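Local coordinates for protein serine protease pet (Escherichia coli, PDB 4OM9) that acts as a secreted serine protease and autotransporter enterotoxin of enteroaggregative E. coli, its passenger domain carrying a protease-family region on a long beta-helix, at residues A[395-400]-A[412-417]; A[526-531]-A[622-627]; A[627-630]-A[635-638]. All coordinates share one frame; numbering follows the deposited sequence.

Interaction 1: A[395-400]-A[412-417]; sequences NNIYVA and NALGEG
Within one coil of the passenger's right-handed beta-helix, as in other autotransporters of this family, Ile397 and Leu414 meet inside the stack while two waters link the segments nearer the surface. Strand 397-399 belongs to a parallel sheet of the helix; 412-417 is part of the loop that leads from strand 404-408 back to strand 422-424, the next rung of that sheet. The apolar touch is a single methyl pair, Ile397 CD1 to Leu414 CD2 at 4.1 Å, the two side chains crossing at about a right angle. In Ile397 the CG1 branch stands anti to the carbonyl carbon (chi1 -61°), and its extended second torsion carries CD1 out to the leucine. Leu388 of strand 385-388 touches both side chains, so the pair shares in the apolar interior of the coil.

Closer to solvent, Asn395 and Gly415 form the nearest backbone approach, Asn395 O lying 4.1 Å from Gly415 CA, and no direct hydrogen bond spans the segments. Two waters do so instead. The side-chain oxygen Asn396 OD1 accepts from one of them at 3.1 Å, and that same water donates to Glu416 O at 3.1 Å. The other donates to Asn395 O at 2.9 Å and accepts from the backbone Glu416 N at 2.8 Å.

Interaction 2: A[526-531]-A[622-627]; sequences FRTTKT and DLYSGK
Thr528 meets Lys627 and Tyr624 where a loop following strand 514-520 leans on a pair of turns that follow strand 618-622. Along 622-627 the chain first makes an Asx turn: Asp622 OD1 accepts from Tyr624 N at 2.9 Å, the N-H coming from above the carboxylate plane, 65° out of it. The same residues lie in a type I beta turn from Asp622 to Ser625, closed by Ser625 N to Asp622 O. At Tyr624 the ring swings toward the opposite loop and offers its edge, CE1 lying 4.4 Å from Thr528 OG1 near the ring plane. A type II turn from Tyr624 to Lys627 comes next, with Gly626 at the position of positive phi and Lys627 N bonded to Tyr624 O.

Lys627 ends the segment and makes the closest approach. Its CG sits between the backbone N and the carbonyl carbon (chi1 52°), and a bend at chi3 (-101°) helps carry the chain across to Thr528. The two side chains reach each other tip to tip, NZ standing 3.3 Å from Thr528 CG2 and CE 3.8 Å from Thr528 CB. This is a van der Waals contact of an ammonium end with a methyl; the charge has a long, weak ion pair with Asp169, whose carboxylate also takes a weak bond from Thr528 N. The contact lies at the surface, between the turns beyond strand 618-622 and a loop whose Phe526 packs on helices 543-550 and 10-17.

Interaction 3: A[627-630]-A[635-638]; sequences KNIT and TFRQ
Asn628 lies side by side with the Phe636 ring, its CB 3.4 Å from CE1 and the amide and ring planes only 24° apart. The amide end serves a different purpose. Asn628 ND2 donates to Arg637 O at 2.8 Å in a fairly straight bond that lies near its own amide plane, and ND2 also bonds Asp622 OD2, so this buried nitrogen is gripped by two oxygens. Asn628 O in turn receives Arg637 N at 2.9 Å, giving one residue two bonds to the same partner's backbone.

The Arg637 side chain folds back across the 627-630 arm. Bends at chi2 and chi3 (-128° and -88°) bring its guanidinium beside the carbonyl of Lys627, where NH1 donates to Lys627 O at 2.7 Å with the oxygen at the edge and close to the guanidinium plane. Thr630 CG2 rests over one face of that group, near its rim, and touches Arg637 CD at 3.5 Å. The guanidinium is thus held both along its edge and from one side.

Further along the hairpin, Thr630 N donates to Thr635 O at 2.9 Å, and Thr630 OG1 adds a weak bond to that same oxygen. Ile629 and Phe636 form the antiparallel non-hydrogen-bonded pair, Ile629 CD1 coming to the ring edge 4.1 Å from Phe636 CD1.

The result is a small, weakly bonded antiparallel hairpin, 629-630 with 635-636, inserted in the chain between strands 618-622 and 640-644. Phe636 meets the ring of Tyr419 just before strand 422-424, Ile629 touches Thr446 just past strand 444-445, and Gln638 OE1 bonds Ile472 N of strand 471-473.

From the N terminus, interaction 1 comes first and closes a short loop of 11 residues within one coil of the beta-helix. Interaction 2 opens later and spans 90 residues, bringing the loop after strand 514-520 to the turns after strand 618-622. Interaction 3 follows at once, closing a hairpin of four intervening residues; the two share Lys627, and neither encloses the other. Asp622 and Tyr624 of the turns also touch Asn628 and Arg637 of the hairpin, so interactions 2 and 3 form a continuous patch. The hairpin reaches back to strand 397-399 through Ile629 against Tyr398, whereas interactions 1 and 2 remain about 10 Å apart at their nearest atoms.

Interaction 1: A[395-400]-A[412-417]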
loop_
_atom_site.group_PDB
_atom_site.type_symbol
_atom_site.label_atom_id
_atom_site.label_comp_id
_atom_site.label_asym_id
_atom_site.label_seq_id
_atom_site.Cartn_x
_atom_site.Cartn_y
_atom_site.Cartn_z
ATOM N N ASN A 395 -15.835 3.275 -28.400
ATOM C CA ASN A 395 -14.658 4.001 -28.819
ATOM C C ASN A 395 -13.794 4.353 -27.569
ATOM O O ASN A 395 -12.595 4.067 -27.535
ATOM C CB ASN A 395 -15.067 5.234 -29.623
ATOM C CG ASN A 395 -15.760 4.860 -30.958
ATOM O OD1 ASN A 395 -15.532 3.778 -31.510
ATOM N ND2 ASN A 395 -16.604 5.750 -31.462
ATOM N N ASN A 396 -14.439 4.918 -26.548
ATOM C CA ASN A 396 -13.830 5.241 -25.259
ATOM C C ASN A 396 -14.755 4.867 -24.118
ATOM O O ASN A 396 -15.962 5.086 -24.217
ATOM C CB ASN A 396 -13.509 6.731 -25.156
ATOM C CG ASN A 396 -12.497 7.172 -26.176
ATOM O OD1 ASN A 396 -11.309 6.911 -26.026
ATOM N ND2 ASN A 396 -12.963 7.840 -27.232
ATOM N N ILE A 397 -14.193 4.336 -23.029
ATOM C CA ILE A 397 -14.968 4.012 -21.842
ATOM C C ILE A 397 -14.537 4.828 -20.611
ATOM O O ILE A 397 -13.334 4.961 -20.327
ATOM C CB ILE A 397 -14.864 2.522 -21.527
ATOM C CG1 ILE A 397 -15.418 1.711 -22.693
ATOM C CG2 ILE A 397 -15.599 2.188 -20.224
ATOM C CD1 ILE A 397 -15.116 0.243 -22.630
ATOM N N TYR A 398 -15.523 5.368 -19.886
ATOM C CA TYR A 398 -15.295 6.132 -18.658
ATOM C C TYR A 398 -15.951 5.398 -17.506
ATOM O O TYR A 398 -17.150 5.131 -17.526
ATOM C CB TYR A 398 -15.829 7.546 -18.821
ATOM C CG TYR A 398 -16.052 8.446 -17.604
ATOM C CD1 TYR A 398 -17.273 8.445 -16.938
ATOM C CD2 TYR A 398 -15.088 9.394 -17.213
ATOM C CE1 TYR A 398 -17.517 9.316 -15.887
ATOM C CE2 TYR A 398 -15.312 10.263 -16.141
ATOM C CZ TYR A 398 -16.541 10.217 -15.487
ATOM O OH TYR A 398 -16.834 11.064 -14.451
ATOM N N VAL A 399 -15.128 5.010 -16.535
ATOM C CA VAL A 399 -15.575 4.240 -15.387
ATOM C C VAL A 399 -15.511 5.125 -14.153
ATOM O O VAL A 399 -14.437 5.629 -13.799
ATOM C CB VAL A 399 -14.719 2.995 -15.198
ATOM C CG1 VAL A 399 -15.307 2.071 -14.138
ATOM C CG2 VAL A 399 -14.573 2.277 -16.541
ATOM N N ALA A 400 -16.655 5.333 -13.514
ATOM C CA ALA A 400 -16.717 6.235 -12.366
ATOM C C ALA A 400 -17.447 5.654 -11.153
ATOM O O ALA A 400 -18.351 4.821 -11.283
ATOM C CB ALA A 400 -17.378 7.550 -12.777
ATOM N N ASN A 412 -9.872 -8.275 -28.829
ATOM C CA ASN A 412 -9.637 -6.865 -29.113
ATOM C C ASN A 412 -10.869 -5.992 -28.825
ATOM O O ASN A 412 -11.224 -5.106 -29.604
ATOM C CB ASN A 412 -9.205 -6.701 -30.567
ATOM C CG ASN A 412 -8.273 -5.517 -30.770
ATOM O OD1 ASN A 412 -7.406 -5.242 -29.937
ATOM N ND2 ASN A 412 -8.448 -4.811 -31.879
ATOM N N ALA A 413 -11.521 -6.270 -27.705
ATOM C CA ALA A 413 -12.740 -5.558 -27.310
ATOM C C ALA A 413 -12.505 -4.128 -26.838
ATOM O O ALA A 413 -13.414 -3.331 -26.900
ATOM C CB ALA A 413 -13.464 -6.327 -26.226
ATOM N N LEU A 414 -11.309 -3.804 -26.354
ATOM C CA LEU A 414 -11.032 -2.447 -25.886
ATOM C C LEU A 414 -10.681 -1.560 -27.064
ATOM O O LEU A 414 -10.730 -2.009 -28.213
ATOM C CB LEU A 414 -9.917 -2.434 -24.824
ATOM C CG LEU A 414 -10.405 -2.658 -23.388
ATOM C CD1 LEU A 414 -9.235 -2.781 -22.360
ATOM C CD2 LEU A 414 -11.435 -1.592 -22.915
ATOM N N GLY A 415 -10.353 -0.302 -26.780
ATOM C CA GLY A 415 -10.187 0.716 -27.801
ATOM C C GLY A 415 -8.762 0.993 -28.234
ATOM O O GLY A 415 -7.842 0.249 -27.907
ATOM N N GLU A 416 -8.577 2.087 -28.967
ATOM C CA GLU A 416 -7.271 2.441 -29.523
ATOM C C GLU A 416 -6.533 3.436 -28.636
ATOM O O GLU A 416 -7.121 4.004 -27.718
ATOM C CB GLU A 416 -7.432 3.033 -30.928
ATOM C CG GLU A 416 -8.253 2.151 -31.879
ATOM C CD GLU A 416 -8.474 2.784 -33.247
ATOM O OE1 GLU A 416 -8.928 2.060 -34.162
ATOM O OE2 GLU A 416 -8.199 3.998 -33.405
ATOM N N GLY A 417 -5.252 3.655 -28.938
ATOM C CA GLY A 417 -4.446 4.632 -28.230
ATOM C C GLY A 417 -3.695 4.079 -27.028
ATOM O O GLY A 417 -3.871 2.929 -26.633
HETATM O O HOH W 1 -10.815 3.560 -29.778
HETATM O O HOH W 2 -9.056 6.381 -28.070
#

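Interaction 2: A[526-531]-A[622-627]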
loop_
_atom_site.group_PDB
_atom_site.type_symbol
_atom_site.label_atom_id
_atom_site.label_comp_id
_atom_site.label_asym_id
_atom_site.label_seq_id
_atom_site.Cartn_x
_atom_site.Cartn_y
_atom_site.Cartn_z
ATOM N N PHE A 526 -5.934 24.131 -2.893
ATOM C CA PHE A 526 -6.757 25.323 -2.943
ATOM C C PHE A 526 -7.109 25.692 -4.378
ATOM O O PHE A 526 -8.168 26.280 -4.625
ATOM C CB PHE A 526 -6.040 26.484 -2.270
ATOM C CG PHE A 526 -5.495 26.153 -0.906
ATOM C CD1 PHE A 526 -6.355 25.861 0.148
ATOM C CD2 PHE A 526 -4.129 26.161 -0.672
ATOM C CE1 PHE A 526 -5.868 25.562 1.397
ATOM C CE2 PHE A 526 -3.638 25.868 0.568
ATOM C CZ PHE A 526 -4.510 25.565 1.607
ATOM N N ARG A 527 -6.223 25.338 -5.318
ATOM C CA ARG A 527 -6.362 25.744 -6.721
ATOM C C ARG A 527 -5.424 24.924 -7.616
ATOM O O ARG A 527 -4.231 24.819 -7.324
ATOM C CB ARG A 527 -6.071 27.247 -6.860
ATOM C CG ARG A 527 -6.306 27.827 -8.252
ATOM C CD ARG A 527 -5.911 29.306 -8.322
ATOM N NE ARG A 527 -4.473 29.523 -8.149
ATOM C CZ ARG A 527 -3.922 30.660 -7.722
ATOM N NH1 ARG A 527 -4.684 31.703 -7.412
ATOM N NH2 ARG A 527 -2.606 30.757 -7.602
ATOM N N THR A 528 -5.937 24.337 -8.697
ATOM C CA THR A 528 -5.069 23.451 -9.477
ATOM C C THR A 528 -4.410 24.191 -10.639
ATOM O O THR A 528 -3.307 23.839 -11.017
ATOM C CB THR A 528 -5.806 22.154 -9.986
ATOM O OG1 THR A 528 -5.538 21.926 -11.380
ATOM C CG2 THR A 528 -7.267 22.202 -9.770
ATOM N N THR A 529 -5.042 25.238 -11.168
ATOM C CA THR A 529 -4.342 26.125 -12.110
ATOM C C THR A 529 -3.371 27.053 -11.376
ATOM O O THR A 529 -3.669 27.563 -10.290
ATOM C CB THR A 529 -5.309 26.988 -12.949
ATOM O OG1 THR A 529 -6.160 27.751 -12.085
ATOM C CG2 THR A 529 -6.156 26.109 -13.857
ATOM N N LYS A 530 -2.214 27.278 -11.981
ATOM C CA LYS A 530 -1.117 27.942 -11.294
ATOM C C LYS A 530 -1.162 29.471 -11.441
ATOM O O LYS A 530 -0.254 30.181 -10.991
ATOM C CB LYS A 530 0.219 27.382 -11.799
ATOM C CG LYS A 530 0.378 25.871 -11.573
ATOM C CD LYS A 530 1.836 25.435 -11.676
ATOM C CE LYS A 530 2.700 26.083 -10.589
ATOM N NZ LYS A 530 4.144 25.685 -10.662
ATOM N N THR A 531 -2.234 29.975 -12.044
ATOM C CA THR A 531 -2.407 31.414 -12.211
ATOM C C THR A 531 -3.586 31.942 -11.377
ATOM O O THR A 531 -4.514 31.201 -11.059
ATOM C CB THR A 531 -2.626 31.774 -13.696
ATOM O OG1 THR A 531 -3.929 32.343 -13.865
ATOM C CG2 THR A 531 -2.516 30.533 -14.570
ATOM N N ASP A 622 2.584 11.797 -7.890
ATOM C CA ASP A 622 1.845 12.261 -9.050
ATOM C C ASP A 622 1.136 13.541 -8.642
ATOM O O ASP A 622 0.269 13.521 -7.777
ATOM C CB ASP A 622 0.867 11.156 -9.506
ATOM C CG ASP A 622 -0.093 11.587 -10.643
ATOM O OD1 ASP A 622 0.092 12.658 -11.262
ATOM O OD2 ASP A 622 -1.031 10.805 -10.923
ATOM N N LEU A 623 1.516 14.660 -9.243
ATOM C CA LEU A 623 0.872 15.923 -8.946
ATOM C C LEU A 623 -0.629 15.977 -9.323
ATOM O O LEU A 623 -1.336 16.909 -8.925
ATOM C CB LEU A 623 1.615 17.054 -9.637
ATOM C CG LEU A 623 3.025 17.282 -9.076
ATOM C CD1 LEU A 623 3.718 18.440 -9.785
ATOM C CD2 LEU A 623 2.974 17.518 -7.559
ATOM N N TYR A 624 -1.116 14.987 -10.069
ATOM C CA TYR A 624 -2.532 14.940 -10.398
ATOM C C TYR A 624 -3.148 13.636 -9.961
ATOM O O TYR A 624 -4.227 13.246 -10.441
ATOM C CB TYR A 624 -2.766 15.131 -11.886
ATOM C CG TYR A 624 -2.314 16.460 -12.417
ATOM C CD1 TYR A 624 -3.000 17.626 -12.092
ATOM C CD2 TYR A 624 -1.213 16.554 -13.264
ATOM C CE1 TYR A 624 -2.599 18.856 -12.588
ATOM C CE2 TYR A 624 -0.795 17.781 -13.756
ATOM C CZ TYR A 624 -1.496 18.929 -13.417
ATOM O OH TYR A 624 -1.098 20.151 -13.910
ATOM N N SER A 625 -2.463 12.964 -9.051
ATOM C CA SER A 625 -3.023 11.813 -8.367
ATOM C C SER A 625 -4.443 12.113 -7.842
ATOM O O SER A 625 -4.682 13.150 -7.209
ATOM C CB SER A 625 -2.091 11.414 -7.214
ATOM O OG SER A 625 -2.671 10.406 -6.422
ATOM N N GLY A 626 -5.386 11.222 -8.116
ATOM C CA GLY A 626 -6.740 11.410 -7.650
ATOM C C GLY A 626 -7.532 12.352 -8.530
ATOM O O GLY A 626 -8.749 12.404 -8.427
ATOM N N LYS A 627 -6.863 13.100 -9.401
ATOM C CA LYS A 627 -7.582 13.931 -10.376
ATOM C C LYS A 627 -6.957 13.819 -11.777
ATOM O O LYS A 627 -6.694 14.825 -12.446
ATOM C CB LYS A 627 -7.621 15.397 -9.901
ATOM C CG LYS A 627 -6.285 15.993 -9.520
ATOM C CD LYS A 627 -6.456 17.082 -8.464
ATOM C CE LYS A 627 -6.385 18.477 -9.062
ATOM N NZ LYS A 627 -6.638 19.531 -8.015
#

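Interaction 3: A[627-630]-A[635-638]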
loop_
_atom_site.group_PDB
_atom_site.type_symbol
_atom_site.label_atom_id
_atom_site.label_comp_id
_atom_site.label_asym_id
_atom_site.label_seq_id
_atom_site.Cartn_x
_atom_site.Cartn_y
_atom_site.Cartn_z
ATOM N N LYS A 627 -6.863 13.100 -9.401
ATOM C CA LYS A 627 -7.582 13.931 -10.376
ATOM C C LYS A 627 -6.957 13.819 -11.777
ATOM O O LYS A 627 -6.694 14.825 -12.446
ATOM C CB LYS A 627 -7.621 15.397 -9.901
ATOM C CG LYS A 627 -6.285 15.993 -9.520
ATOM C CD LYS A 627 -6.456 17.082 -8.464
ATOM C CE LYS A 627 -6.385 18.477 -9.062
ATOM N NZ LYS A 627 -6.638 19.531 -8.015
ATOM N N ASN A 628 -6.711 12.582 -12.207
ATOM C CA ASN A 628 -6.026 12.318 -13.468
ATOM C C ASN A 628 -6.934 12.372 -14.708
ATOM O O ASN A 628 -6.451 12.525 -15.829
ATOM C CB ASN A 628 -5.352 10.945 -13.414
ATOM C CG ASN A 628 -4.257 10.864 -12.359
ATOM O OD1 ASN A 628 -4.441 10.247 -11.314
ATOM N ND2 ASN A 628 -3.106 11.472 -12.643
ATOM N N ILE A 629 -8.241 12.230 -14.515
ATOM C CA ILE A 629 -9.145 12.263 -15.643
ATOM C C ILE A 629 -9.655 13.677 -15.933
ATOM O O ILE A 629 -10.110 14.392 -15.013
ATOM C CB ILE A 629 -10.349 11.336 -15.428
ATOM C CG1 ILE A 629 -9.890 9.915 -15.062
ATOM C CG2 ILE A 629 -11.253 11.337 -16.662
ATOM C CD1 ILE A 629 -8.891 9.290 -16.041
ATOM N N THR A 630 -9.588 14.069 -17.209
ATOM C CA THR A 630 -9.958 15.423 -17.626
ATOM C C THR A 630 -10.978 15.457 -18.751
ATOM O O THR A 630 -11.539 14.427 -19.130
ATOM C CB THR A 630 -8.740 16.208 -18.065
ATOM O OG1 THR A 630 -8.024 15.454 -19.043
ATOM C CG2 THR A 630 -7.819 16.442 -16.874
ATOM N N THR A 635 -9.707 11.740 -21.376
ATOM C CA THR A 635 -8.363 12.255 -21.493
ATOM C C THR A 635 -7.702 12.097 -20.123
ATOM O O THR A 635 -8.369 12.159 -19.087
ATOM C CB THR A 635 -8.376 13.721 -21.977
ATOM O OG1 THR A 635 -8.627 13.736 -23.390
ATOM C CG2 THR A 635 -7.030 14.388 -21.727
ATOM N N PHE A 636 -6.400 11.869 -20.127
ATOM C CA PHE A 636 -5.662 11.525 -18.923
ATOM C C PHE A 636 -4.436 12.397 -18.799
ATOM O O PHE A 636 -3.730 12.624 -19.783
ATOM C CB PHE A 636 -5.280 10.055 -18.969
ATOM C CG PHE A 636 -4.373 9.614 -17.869
ATOM C CD1 PHE A 636 -4.889 9.175 -16.657
ATOM C CD2 PHE A 636 -3.001 9.599 -18.063
ATOM C CE1 PHE A 636 -4.039 8.734 -15.662
ATOM C CE2 PHE A 636 -2.147 9.165 -17.064
ATOM C CZ PHE A 636 -2.660 8.730 -15.867
ATOM N N ARG A 637 -4.201 12.882 -17.585
ATOM C CA ARG A 637 -3.064 13.736 -17.274
ATOM C C ARG A 637 -2.235 13.073 -16.170
ATOM O O ARG A 637 -2.781 12.383 -15.298
ATOM C CB ARG A 637 -3.549 15.137 -16.848
ATOM C CG ARG A 637 -3.697 15.319 -15.326
ATOM C CD ARG A 637 -5.037 15.862 -14.824
ATOM N NE ARG A 637 -5.089 17.322 -14.779
ATOM C CZ ARG A 637 -5.927 18.035 -14.024
ATOM N NH1 ARG A 637 -6.783 17.441 -13.203
ATOM N NH2 ARG A 637 -5.894 19.356 -14.079
ATOM N N GLN A 638 -0.916 13.243 -16.221
ATOM C CA GLN A 638 -0.052 12.781 -15.133
ATOM C C GLN A 638 1.234 13.590 -15.122
ATOM O O GLN A 638 1.782 13.902 -16.170
ATOM C CB GLN A 638 0.254 11.277 -15.246
ATOM C CG GLN A 638 1.079 10.721 -14.059
ATOM C CD GLN A 638 1.099 9.183 -13.986
ATOM O OE1 GLN A 638 1.878 8.509 -14.681
ATOM N NE2 GLN A 638 0.260 8.629 -13.119
#